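Local coordinates for protein DMATS type aromatic prenyltransferase (Micromonospora olivasterospora, PDB 6ZRX) that probably transfers a dimethylallyl group from its diphosphate donor to C6 of the indole ring of tryptophan inside an ABBA barrel, at residues Glu241-Ala246 with Tyr274-Pro279; Gly325-Val330 with Val341-Ser346; Tyr213-Glu218 with Gly255-Gly260. All blocks are in the same frame, centred on the assembly; numbering follows the deposited sequence.

Contact 1: residues Glu241-Ala246 with Tyr274-Pro279; sequences EFCVVA and YSIYVP. With 6C7 (S-(3-methylbut-2-en-1-yl) trihydrogen thiodiphosphate), chain E.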
loop_
_atom_site.group_PDB
_atom_site.type_symbol
_atom_site.label_atom_id
_atom_site.label_comp_id
_atom_site.label_asym_id
_atom_site.label_seq_id
_atom_site.Cartn_x
_atom_site.Cartn_y
_atom_site.Cartn_z
ATOM N N GLU A 241 18.863 -8.570 4.239
ATOM C CA GLU A 241 19.781 -7.487 3.793
ATOM C C GLU A 241 18.970 -6.204 3.550
ATOM O O GLU A 241 19.429 -5.137 3.984
ATOM C CB GLU A 241 20.576 -7.918 2.562
ATOM C CG GLU A 241 21.780 -8.787 2.914
ATOM C CD GLU A 241 22.453 -9.462 1.733
ATOM O OE1 GLU A 241 23.376 -10.263 1.968
ATOM O OE2 GLU A 241 22.054 -9.186 0.583
ATOM N N PHE A 242 17.812 -6.315 2.900
ATOM C CA PHE A 242 16.866 -5.186 2.660
ATOM C C PHE A 242 16.431 -4.585 4.006
ATOM O O PHE A 242 16.511 -3.353 4.165
ATOM C CB PHE A 242 15.682 -5.644 1.814
ATOM C CG PHE A 242 14.788 -4.525 1.340
ATOM C CD1 PHE A 242 13.697 -4.126 2.093
ATOM C CD2 PHE A 242 15.048 -3.864 0.146
ATOM C CE1 PHE A 242 12.874 -3.094 1.656
ATOM C CE2 PHE A 242 14.225 -2.830 -0.284
ATOM C CZ PHE A 242 13.139 -2.454 0.470
ATOM N N CYS A 243 16.029 -5.429 4.964
ATOM C CA CYS A 243 15.577 -4.996 6.319
ATOM C C CYS A 243 16.720 -4.336 7.111
ATOM O O CYS A 243 16.461 -3.282 7.708
ATOM C CB CYS A 243 14.976 -6.155 7.098
ATOM S SG CYS A 243 13.421 -6.737 6.383
ATOM N N VAL A 244 17.936 -4.917 7.132
ATOM C CA VAL A 244 19.094 -4.331 7.889
ATOM C C VAL A 244 19.415 -2.941 7.322
ATOM O O VAL A 244 19.646 -2.015 8.124
ATOM C CB VAL A 244 20.356 -5.231 7.922
ATOM C CG1 VAL A 244 20.810 -5.673 6.547
ATOM C CG2 VAL A 244 21.506 -4.544 8.644
ATOM N N VAL A 245 19.432 -2.789 6.001
ATOM C CA VAL A 245 19.767 -1.489 5.351
ATOM C C VAL A 245 18.625 -0.503 5.623
ATOM O O VAL A 245 18.911 0.600 6.097
ATOM C CB VAL A 245 20.053 -1.653 3.847
ATOM C CG1 VAL A 245 20.131 -0.311 3.128
ATOM C CG2 VAL A 245 21.330 -2.447 3.622
ATOM N N ALA A 246 17.383 -0.903 5.366
ATOM C CA ALA A 246 16.191 -0.035 5.521
ATOM C C ALA A 246 15.990 0.308 7.001
ATOM O O ALA A 246 15.651 1.455 7.291
ATOM C CB ALA A 246 14.981 -0.701 4.918
ATOM N N TYR A 274 6.263 -12.506 -3.527
ATOM C CA TYR A 274 6.422 -11.984 -2.157
ATOM C C TYR A 274 6.944 -10.555 -2.249
ATOM O O TYR A 274 7.823 -10.303 -3.089
ATOM C CB TYR A 274 7.368 -12.852 -1.322
ATOM C CG TYR A 274 7.594 -12.320 0.070
ATOM C CD1 TYR A 274 6.644 -12.491 1.066
ATOM C CD2 TYR A 274 8.741 -11.618 0.389
ATOM C CE1 TYR A 274 6.837 -11.993 2.344
ATOM C CE2 TYR A 274 8.948 -11.103 1.660
ATOM C CZ TYR A 274 7.989 -11.290 2.642
ATOM O OH TYR A 274 8.199 -10.785 3.896
ATOM N N SER A 275 6.405 -9.662 -1.427
ATOM C CA SER A 275 6.951 -8.300 -1.204
ATOM C C SER A 275 7.073 -8.056 0.290
ATOM O O SER A 275 6.217 -8.557 1.049
ATOM C CB SER A 275 6.121 -7.230 -1.879
ATOM O OG SER A 275 6.005 -7.488 -3.267
ATOM N N ILE A 276 8.122 -7.341 0.691
ATOM C CA ILE A 276 8.352 -6.915 2.094
ATOM C C ILE A 276 8.253 -5.389 2.107
ATOM O O ILE A 276 8.827 -4.753 1.213
ATOM C CB ILE A 276 9.695 -7.466 2.653
ATOM C CG1 ILE A 276 10.002 -6.954 4.060
ATOM C CG2 ILE A 276 10.856 -7.206 1.710
ATOM C CD1 ILE A 276 9.078 -7.480 5.113
ATOM N N TYR A 277 7.506 -4.849 3.056
ATOM C CA TYR A 277 7.277 -3.394 3.234
ATOM C C TYR A 277 7.855 -2.991 4.579
ATOM O O TYR A 277 7.336 -3.437 5.617
ATOM C CB TYR A 277 5.782 -3.065 3.121
ATOM C CG TYR A 277 5.123 -3.632 1.900
ATOM C CD1 TYR A 277 4.776 -4.975 1.844
ATOM C CD2 TYR A 277 4.866 -2.855 0.782
ATOM C CE1 TYR A 277 4.199 -5.528 0.720
ATOM C CE2 TYR A 277 4.283 -3.395 -0.351
ATOM C CZ TYR A 277 3.947 -4.739 -0.384
ATOM O OH TYR A 277 3.368 -5.273 -1.494
ATOM N N VAL A 278 8.911 -2.178 4.560
ATOM C CA VAL A 278 9.559 -1.641 5.782
ATOM C C VAL A 278 9.007 -0.241 6.026
ATOM O O VAL A 278 9.135 0.617 5.149
ATOM C CB VAL A 278 11.089 -1.626 5.642
ATOM C CG1 VAL A 278 11.753 -1.097 6.902
ATOM C CG2 VAL A 278 11.619 -2.999 5.268
ATOM N N PRO A 279 8.385 0.031 7.203
ATOM C CA PRO A 279 7.923 1.378 7.555
ATOM C C PRO A 279 9.107 2.221 8.044
ATOM O O PRO A 279 9.183 2.553 9.223
ATOM C CB PRO A 279 6.892 1.106 8.651
ATOM C CG PRO A 279 7.478 -0.091 9.364
ATOM C CD PRO A 279 8.079 -0.940 8.265
HETATM O O4 6C7 E . 3.350 -3.804 -4.489
HETATM P P1 6C7 E . 2.100 -3.214 -5.112
HETATM O O6 6C7 E . 2.307 -2.771 -6.537
HETATM O O5 6C7 E . 0.881 -4.109 -4.965
HETATM O O2 6C7 E . 1.842 -1.889 -4.246
HETATM P P3 6C7 E . 0.736 -1.393 -3.210
HETATM O O8 6C7 E . 1.132 -0.011 -2.795
HETATM O O7 6C7 E . -0.587 -1.540 -3.886
HETATM S S9 6C7 E . 0.802 -2.563 -1.519
HETATM C C10 6C7 E . 1.264 -1.427 -0.176
HETATM C C11 6C7 E . 0.080 -0.704 0.366
HETATM C C12 6C7 E . -0.735 -1.138 1.322
HETATM C C13 6C7 E . -0.639 -2.501 1.950
HETATM C C14 6C7 E . -1.852 -0.300 1.866
#

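Contact 2: residues Gly325-Val330 with Val341-Ser346; sequences GLIAHV and VTVYLS. With TRP (tryptophan), chain F; 6C7 (S-(3-methylbut-2-en-1-yl) trihydrogen thiodiphosphate), chain E.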
loop_
_atom_site.group_PDB
_atom_site.type_symbol
_atom_site.label_atom_id
_atom_site.label_comp_id
_atom_site.label_asym_id
_atom_site.label_seq_id
_atom_site.Cartn_x
_atom_site.Cartn_y
_atom_site.Cartn_z
ATOM N N GLY A 325 8.999 10.908 8.078
ATOM C CA GLY A 325 7.716 10.368 7.594
ATOM C C GLY A 325 7.335 10.804 6.184
ATOM O O GLY A 325 6.287 10.308 5.712
ATOM N N LEU A 326 8.098 11.685 5.511
ATOM C CA LEU A 326 7.884 11.946 4.054
ATOM C C LEU A 326 8.051 10.618 3.314
ATOM O O LEU A 326 7.153 10.240 2.547
ATOM C CB LEU A 326 8.877 12.983 3.524
ATOM C CG LEU A 326 8.894 13.174 2.005
ATOM C CD1 LEU A 326 7.526 13.576 1.485
ATOM C CD2 LEU A 326 9.943 14.196 1.612
ATOM N N ILE A 327 9.184 9.949 3.528
ATOM C CA ILE A 327 9.428 8.577 3.018
ATOM C C ILE A 327 8.829 7.629 4.055
ATOM O O ILE A 327 9.474 7.360 5.067
ATOM C CB ILE A 327 10.917 8.326 2.753
ATOM C CG1 ILE A 327 11.480 9.344 1.754
ATOM C CG2 ILE A 327 11.148 6.891 2.290
ATOM C CD1 ILE A 327 12.986 9.304 1.622
ATOM N N ALA A 328 7.587 7.237 3.854
ATOM C CA ALA A 328 6.782 6.544 4.873
ATOM C C ALA A 328 7.164 5.058 4.923
ATOM O O ALA A 328 7.226 4.501 6.030
ATOM C CB ALA A 328 5.321 6.743 4.584
ATOM N N HIS A 329 7.392 4.454 3.763
ATOM C CA HIS A 329 7.740 3.028 3.600
ATOM C C HIS A 329 8.697 2.875 2.422
ATOM O O HIS A 329 8.702 3.748 1.529
ATOM C CB HIS A 329 6.502 2.161 3.317
ATOM C CG HIS A 329 5.351 2.315 4.254
ATOM N ND1 HIS A 329 5.092 1.397 5.249
ATOM C CD2 HIS A 329 4.337 3.211 4.305
ATOM C CE1 HIS A 329 3.994 1.741 5.895
ATOM N NE2 HIS A 329 3.510 2.838 5.342
ATOM N N VAL A 330 9.423 1.769 2.391
ATOM C CA VAL A 330 10.137 1.297 1.177
ATOM C C VAL A 330 9.896 -0.205 1.087
ATOM O O VAL A 330 9.841 -0.869 2.150
ATOM C CB VAL A 330 11.631 1.678 1.198
ATOM C CG1 VAL A 330 12.387 1.024 2.338
ATOM C CG2 VAL A 330 12.297 1.413 -0.142
ATOM N N VAL A 341 11.759 -2.031 -6.614
ATOM C CA VAL A 341 11.720 -1.310 -5.312
ATOM C C VAL A 341 10.668 -0.206 -5.428
ATOM O O VAL A 341 10.627 0.473 -6.477
ATOM C CB VAL A 341 13.111 -0.760 -4.925
ATOM C CG1 VAL A 341 13.059 0.163 -3.715
ATOM C CG2 VAL A 341 14.110 -1.878 -4.677
ATOM N N THR A 342 9.835 -0.058 -4.403
ATOM C CA THR A 342 8.807 1.008 -4.329
ATOM C C THR A 342 9.137 1.917 -3.160
ATOM O O THR A 342 9.489 1.415 -2.076
ATOM C CB THR A 342 7.384 0.446 -4.216
ATOM O OG1 THR A 342 7.189 -0.473 -5.290
ATOM C CG2 THR A 342 6.315 1.518 -4.277
ATOM N N VAL A 343 9.000 3.212 -3.381
ATOM C CA VAL A 343 9.166 4.256 -2.350
ATOM C C VAL A 343 7.800 4.909 -2.138
ATOM O O VAL A 343 7.175 5.285 -3.119
ATOM C CB VAL A 343 10.225 5.274 -2.775
ATOM C CG1 VAL A 343 10.557 6.204 -1.642
ATOM C CG2 VAL A 343 11.475 4.581 -3.291
ATOM N N TYR A 344 7.378 5.035 -0.889
ATOM C CA TYR A 344 6.063 5.593 -0.508
ATOM C C TYR A 344 6.289 6.990 0.048
ATOM O O TYR A 344 7.098 7.136 0.968
ATOM C CB TYR A 344 5.360 4.666 0.478
ATOM C CG TYR A 344 5.079 3.298 -0.093
ATOM C CD1 TYR A 344 6.088 2.357 -0.229
ATOM C CD2 TYR A 344 3.811 2.958 -0.542
ATOM C CE1 TYR A 344 5.840 1.105 -0.765
ATOM C CE2 TYR A 344 3.551 1.713 -1.093
ATOM C CZ TYR A 344 4.567 0.782 -1.198
ATOM O OH TYR A 344 4.324 -0.452 -1.732
ATOM N N LEU A 345 5.592 7.971 -0.517
ATOM C CA LEU A 345 5.809 9.409 -0.257
ATOM C C LEU A 345 4.537 10.033 0.306
ATOM O O LEU A 345 3.478 9.949 -0.339
ATOM C CB LEU A 345 6.254 10.096 -1.555
ATOM C CG LEU A 345 7.573 9.583 -2.124
ATOM C CD1 LEU A 345 7.886 10.255 -3.453
ATOM C CD2 LEU A 345 8.721 9.790 -1.141
ATOM N N SER A 346 4.654 10.654 1.467
ATOM C CA SER A 346 3.523 11.231 2.239
ATOM C C SER A 346 3.144 12.608 1.691
ATOM O O SER A 346 4.042 13.403 1.397
ATOM C CB SER A 346 3.858 11.331 3.695
ATOM O OG SER A 346 4.168 10.061 4.217
HETATM N N TRP F . -0.436 4.275 6.929
HETATM C CA TRP F . -0.813 2.838 7.169
HETATM C C TRP F . 0.370 2.092 7.783
HETATM O O TRP F . 0.179 0.972 8.268
HETATM C CB TRP F . -1.294 2.168 5.877
HETATM C CG TRP F . -0.268 2.113 4.786
HETATM C CD1 TRP F . 0.007 3.087 3.869
HETATM C CD2 TRP F . 0.621 1.019 4.487
HETATM N NE1 TRP F . 1.008 2.681 3.032
HETATM C CE2 TRP F . 1.403 1.417 3.383
HETATM C CE3 TRP F . 0.845 -0.240 5.050
HETATM C CZ2 TRP F . 2.379 0.594 2.826
HETATM C CZ3 TRP F . 1.805 -1.056 4.494
HETATM C CH2 TRP F . 2.561 -0.641 3.399
HETATM O OXT TRP F . 1.513 2.605 7.786
HETATM O O4 6C7 E . 3.350 -3.804 -4.489
HETATM P P1 6C7 E . 2.100 -3.214 -5.112
HETATM O O6 6C7 E . 2.307 -2.771 -6.537
HETATM O O5 6C7 E . 0.881 -4.109 -4.965
HETATM O O2 6C7 E . 1.842 -1.889 -4.246
HETATM P P3 6C7 E . 0.736 -1.393 -3.210
HETATM O O8 6C7 E . 1.132 -0.011 -2.795
HETATM O O7 6C7 E . -0.587 -1.540 -3.886
HETATM S S9 6C7 E . 0.802 -2.563 -1.519
HETATM C C10 6C7 E . 1.264 -1.427 -0.176
HETATM C C11 6C7 E . 0.080 -0.704 0.366
HETATM C C12 6C7 E . -0.735 -1.138 1.322
HETATM C C13 6C7 E . -0.639 -2.501 1.950
HETATM C C14 6C7 E . -1.852 -0.300 1.866
#

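Contact 3: residues Tyr213-Glu218 with Gly255-Gly260; sequences YLTHHE and GRPLVG. With 6C7 (S-(3-methylbut-2-en-1-yl) trihydrogen thiodiphosphate), chain E.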
loop_
_atom_site.group_PDB
_atom_site.type_symbol
_atom_site.label_atom_id
_atom_site.label_comp_id
_atom_site.label_asym_id
_atom_site.label_seq_id
_atom_site.Cartn_x
_atom_site.Cartn_y
_atom_site.Cartn_z
ATOM N N TYR A 213 -1.883 -9.460 2.553
ATOM C CA TYR A 213 -0.871 -8.743 3.359
ATOM C C TYR A 213 -0.983 -9.186 4.811
ATOM O O TYR A 213 -2.119 -9.165 5.354
ATOM C CB TYR A 213 -1.063 -7.234 3.277
ATOM C CG TYR A 213 -0.921 -6.659 1.893
ATOM C CD1 TYR A 213 -1.874 -6.904 0.918
ATOM C CD2 TYR A 213 0.156 -5.855 1.562
ATOM C CE1 TYR A 213 -1.765 -6.368 -0.354
ATOM C CE2 TYR A 213 0.281 -5.313 0.292
ATOM C CZ TYR A 213 -0.681 -5.574 -0.668
ATOM O OH TYR A 213 -0.571 -5.049 -1.923
ATOM N N LEU A 214 0.149 -9.564 5.402
ATOM C CA LEU A 214 0.277 -9.946 6.829
ATOM C C LEU A 214 1.131 -8.897 7.530
ATOM O O LEU A 214 2.221 -8.592 7.017
ATOM C CB LEU A 214 0.935 -11.326 6.920
ATOM C CG LEU A 214 -0.008 -12.528 6.918
ATOM C CD1 LEU A 214 -0.896 -12.547 5.679
ATOM C CD2 LEU A 214 0.789 -13.823 7.025
ATOM N N THR A 215 0.656 -8.375 8.654
ATOM C CA THR A 215 1.425 -7.477 9.540
ATOM C C THR A 215 2.045 -8.324 10.646
ATOM O O THR A 215 1.278 -9.010 11.373
ATOM C CB THR A 215 0.564 -6.344 10.097
ATOM O OG1 THR A 215 0.041 -5.629 8.978
ATOM C CG2 THR A 215 1.342 -5.405 10.990
ATOM N N HIS A 216 3.371 -8.285 10.743
ATOM C CA HIS A 216 4.189 -9.044 11.722
ATOM C C HIS A 216 4.578 -8.095 12.864
ATOM O O HIS A 216 5.548 -7.332 12.695
ATOM C CB HIS A 216 5.415 -9.659 11.030
ATOM C CG HIS A 216 5.114 -10.470 9.810
ATOM N ND1 HIS A 216 4.455 -11.692 9.867
ATOM C CD2 HIS A 216 5.417 -10.267 8.507
ATOM C CE1 HIS A 216 4.348 -12.187 8.648
ATOM N NE2 HIS A 216 4.932 -11.332 7.797
ATOM N N HIS A 217 3.828 -8.109 13.965
ATOM C CA HIS A 217 4.009 -7.166 15.105
ATOM C C HIS A 217 5.249 -7.545 15.913
ATOM O O HIS A 217 5.393 -8.730 16.239
ATOM C CB HIS A 217 2.748 -7.115 15.970
ATOM C CG HIS A 217 1.603 -6.474 15.273
ATOM N ND1 HIS A 217 1.529 -5.107 15.089
ATOM C CD2 HIS A 217 0.510 -6.997 14.683
ATOM C CE1 HIS A 217 0.426 -4.817 14.432
ATOM N NE2 HIS A 217 -0.214 -5.963 14.171
ATOM N N GLU A 218 6.100 -6.557 16.219
ATOM C CA GLU A 218 7.315 -6.714 17.063
ATOM C C GLU A 218 8.120 -7.906 16.547
ATOM O O GLU A 218 8.528 -8.746 17.368
ATOM C CB GLU A 218 6.918 -6.920 18.523
ATOM C CG GLU A 218 5.986 -5.856 19.058
ATOM C CD GLU A 218 5.613 -6.062 20.511
ATOM O OE1 GLU A 218 6.535 -6.176 21.340
ATOM O OE2 GLU A 218 4.402 -6.129 20.808
ATOM N N GLY A 255 9.193 -0.788 16.585
ATOM C CA GLY A 255 8.430 0.405 16.191
ATOM C C GLY A 255 7.260 0.002 15.324
ATOM O O GLY A 255 6.541 -0.968 15.687
ATOM N N ARG A 256 7.080 0.662 14.188
ATOM C CA ARG A 256 6.044 0.265 13.215
ATOM C C ARG A 256 6.432 -1.099 12.659
ATOM O O ARG A 256 7.611 -1.384 12.436
ATOM C CB ARG A 256 5.859 1.337 12.138
ATOM C CG ARG A 256 5.390 2.666 12.699
ATOM C CD ARG A 256 5.037 3.697 11.633
ATOM N NE ARG A 256 4.733 4.990 12.250
ATOM C CZ ARG A 256 3.549 5.373 12.728
ATOM N NH1 ARG A 256 2.492 4.579 12.658
ATOM N NH2 ARG A 256 3.423 6.575 13.269
ATOM N N PRO A 257 5.452 -1.992 12.432
ATOM C CA PRO A 257 5.739 -3.385 12.117
ATOM C C PRO A 257 6.100 -3.644 10.654
ATOM O O PRO A 257 5.615 -2.933 9.768
ATOM C CB PRO A 257 4.405 -4.066 12.430
ATOM C CG PRO A 257 3.377 -3.017 12.050
ATOM C CD PRO A 257 4.010 -1.706 12.467
ATOM N N LEU A 258 6.900 -4.676 10.422
ATOM C CA LEU A 258 7.124 -5.222 9.069
ATOM C C LEU A 258 5.794 -5.762 8.534
ATOM O O LEU A 258 4.961 -6.258 9.349
ATOM C CB LEU A 258 8.220 -6.297 9.117
ATOM C CG LEU A 258 9.621 -5.789 9.483
ATOM C CD1 LEU A 258 10.600 -6.951 9.647
ATOM C CD2 LEU A 258 10.147 -4.803 8.449
ATOM N N VAL A 259 5.569 -5.602 7.236
ATOM C CA VAL A 259 4.395 -6.140 6.511
ATOM C C VAL A 259 4.938 -6.966 5.358
ATOM O O VAL A 259 5.879 -6.504 4.687
ATOM C CB VAL A 259 3.432 -5.033 6.031
ATOM C CG1 VAL A 259 2.334 -5.582 5.139
ATOM C CG2 VAL A 259 2.839 -4.258 7.195
ATOM N N GLY A 260 4.416 -8.174 5.193
ATOM C CA GLY A 260 4.715 -9.038 4.042
ATOM C C GLY A 260 3.473 -9.277 3.223
ATOM O O GLY A 260 2.383 -9.404 3.814
HETATM O O4 6C7 E . 3.350 -3.804 -4.489
HETATM P P1 6C7 E . 2.100 -3.214 -5.112
HETATM O O6 6C7 E . 2.307 -2.771 -6.537
HETATM O O5 6C7 E . 0.881 -4.109 -4.965
HETATM O O2 6C7 E . 1.842 -1.889 -4.246
HETATM P P3 6C7 E . 0.736 -1.393 -3.210
HETATM O O8 6C7 E . 1.132 -0.011 -2.795
HETATM O O7 6C7 E . -0.587 -1.540 -3.886
HETATM S S9 6C7 E . 0.802 -2.563 -1.519
HETATM C C10 6C7 E . 1.264 -1.427 -0.176
HETATM C C11 6C7 E . 0.080 -0.704 0.366
HETATM C C12 6C7 E . -0.735 -1.138 1.322
HETATM C C13 6C7 E . -0.639 -2.501 1.950
HETATM C C14 6C7 E . -1.852 -0.300 1.866
HETATM O O HOH W 1 7.716 -6.031 12.817
HETATM O O HOH W 2 5.805 -3.759 15.539
#

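Contact 1: residues Glu241-Ala246 with Tyr274-Pro279
Val-278 meets both Phe-242 and Ala-246 where helix 236-247 lies against the outer face of the ABBA barrel. Its two methyls divide the work: CG1, anti to the backbone N (chi1 -179°), touches Ala-246 CB at 3.8 Å, while CG2 reaches the edge of the Phe-242 ring, 3.8 Å from CE1 and close to the ring plane. The side chains of Phe-242 and Val-278 pass alongside one another, heading opposite ways; Phe-242 CD1 also lies 4.2 Å from Ile-276 CG2. Packing eases at Cys-243, whose SG stands 4.1 Å from Ile-276 CG1 and 4.3 Å from Val-278 CG2. No hydrogen bond crosses; the seam is purely apolar, and helix and strand run nearly parallel, with their axes 13° apart. On the other side of the helix, Glu-241 and Val-244 are exposed to solvent. Tyr-277 alternates with Ile-276 and Val-278 and turns from the helix into the barrel, where its CE2 lies 3.6 Å from C10 of the prenyl thiodiphosphate and its hydroxyl is bonded to Ser-261 and Lys-211. Around the seam, Phe-242 also packs on Leu-332 of strand 327-334 and Leu-297 of helix 287-300, Cys-243 touches Val-221 of helix 221-228, and strand 273-278 is hydrogen-bonded between strands 258-265 and 327-334.

Contact 2: residues Gly325-Val330 with Val341-Ser346
His-329 and Tyr-344 both set CG beside the backbone N and opposite the carbonyl carbon (chi1 -51° and -62°); on the face of the beta hairpin they share, formed by strands 327-334 and 340-346 and turned into the lumen of the ABBA barrel, these torsions turn the two rings toward each other. There the edge of the His-329 ring addresses the face of Tyr-344, a T-shaped pair with planes at 75° and centroids 5.7 Å apart; behind it, His-329 CB touches Tyr-344 CD1 at 3.6 Å. One face of the His-329 ring is covered by the indole of the bound tryptophan, whose CZ2 lies 3.4 Å above the imidazole centre, and the substrate carboxylate atom OXT lies in the imidazole plane, 3.2 Å from NE2. The histidine thus bounds both the indole and the carboxylate end of the substrate. Tyr-344 presents its edge to O8 of the prenyl thiodiphosphate, so neighbouring residues of the hairpin meet acceptor and donor. The backbone pairing is interrupted by a beta bulge: Ala-328 and His-329 together face Tyr-344, with Ala-328 N donating to Tyr-344 O and Tyr-344 N to His-329 O, while the buried His-329 N finds no partner. On the opposite face, Ile-327 lies alongside Leu-345, and its CG2 meets Val-343 CG1 at 4.0 Å, beneath helices 287-300 and 306-315. Beyond the bulge, Ser-346 N donates to Leu-326 O at 2.8 Å, and Ser-346 OG gives its proton to Gly-325 O at 2.6 Å, in the carbonyl plane.

Contact 3: residues Tyr213-Glu218 with Gly255-Gly260
The prenyl-donor pocket of the ABBA barrel is lined here by Tyr-213, against which Val-259 packs from the antiparallel neighbouring strand. Val-259 CG1 approaches the edge of the Tyr-213 ring, 4.2 Å from CD2, and the ring's CE2 touches the terminal methyl C13 of the prenyl group at 3.4 Å. The phenol hydroxyl is bonded to Lys-146, itself a partner of the thiodiphosphate. An alanine at Tyr-213 is likely to leave a gap beside the C13 methyl and to deprive Lys-146 of its hydroxyl partner. Leu-214 and Gly-260 form a hydrogen-bonded pair in which Leu-214 N donates to Gly-260 O at 2.7 Å, almost straight (172°), and Gly-260 N returns a bond to Leu-214 O. His-216 N to Leu-258 O (2.9 Å) continues the pairing. The His-216 ring lies beside Gly-260, its CD2 4.0 Å from Gly-260 N, and its ND1 is hydrogen-bonded to Asp-193. Packing is tightest at Thr-215: with OG1 beside the backbone N (chi1 -58°) and bonded to Thr-196, CG2 is left to press on Pro-257 CG at 3.3 Å; the same methyl stands 3.5 Å above one face of His-217, offset toward the ring's rim. Towards the open end the strands part and water takes over: one molecule joins His-216 O to Leu-258 N, another Glu-218 N to Gly-255 O. Strand 193-200 flanks the pair on the Tyr-213 to Glu-218 side and strand 273-278 on the other, while helix 221-228 packs outside on His-216 and Leu-258.

In the fold
All three contacts are largely buried and involve one curled antiparallel sheet, but they hold it differently. Contacts 2 and 3 are strand pairings with backbone hydrogen bonds, whereas contact 1 fastens an outer helix to the barrel by apolar side chains alone. Strand 273-278 lies between the other two: Val-278 N bonds to Val-330 O of contact 2, and Tyr-277 N to Val-259 O of contact 3. Contacts 2 and 3 do not touch each other. All three contribute a tyrosine to the prenyl-donor pocket, and contact 2 adds the histidine whose face the substrate indole covers. Contact 3 runs out to a hydrated edge; in contact 1 the exposed residues lie on the far side of the helix.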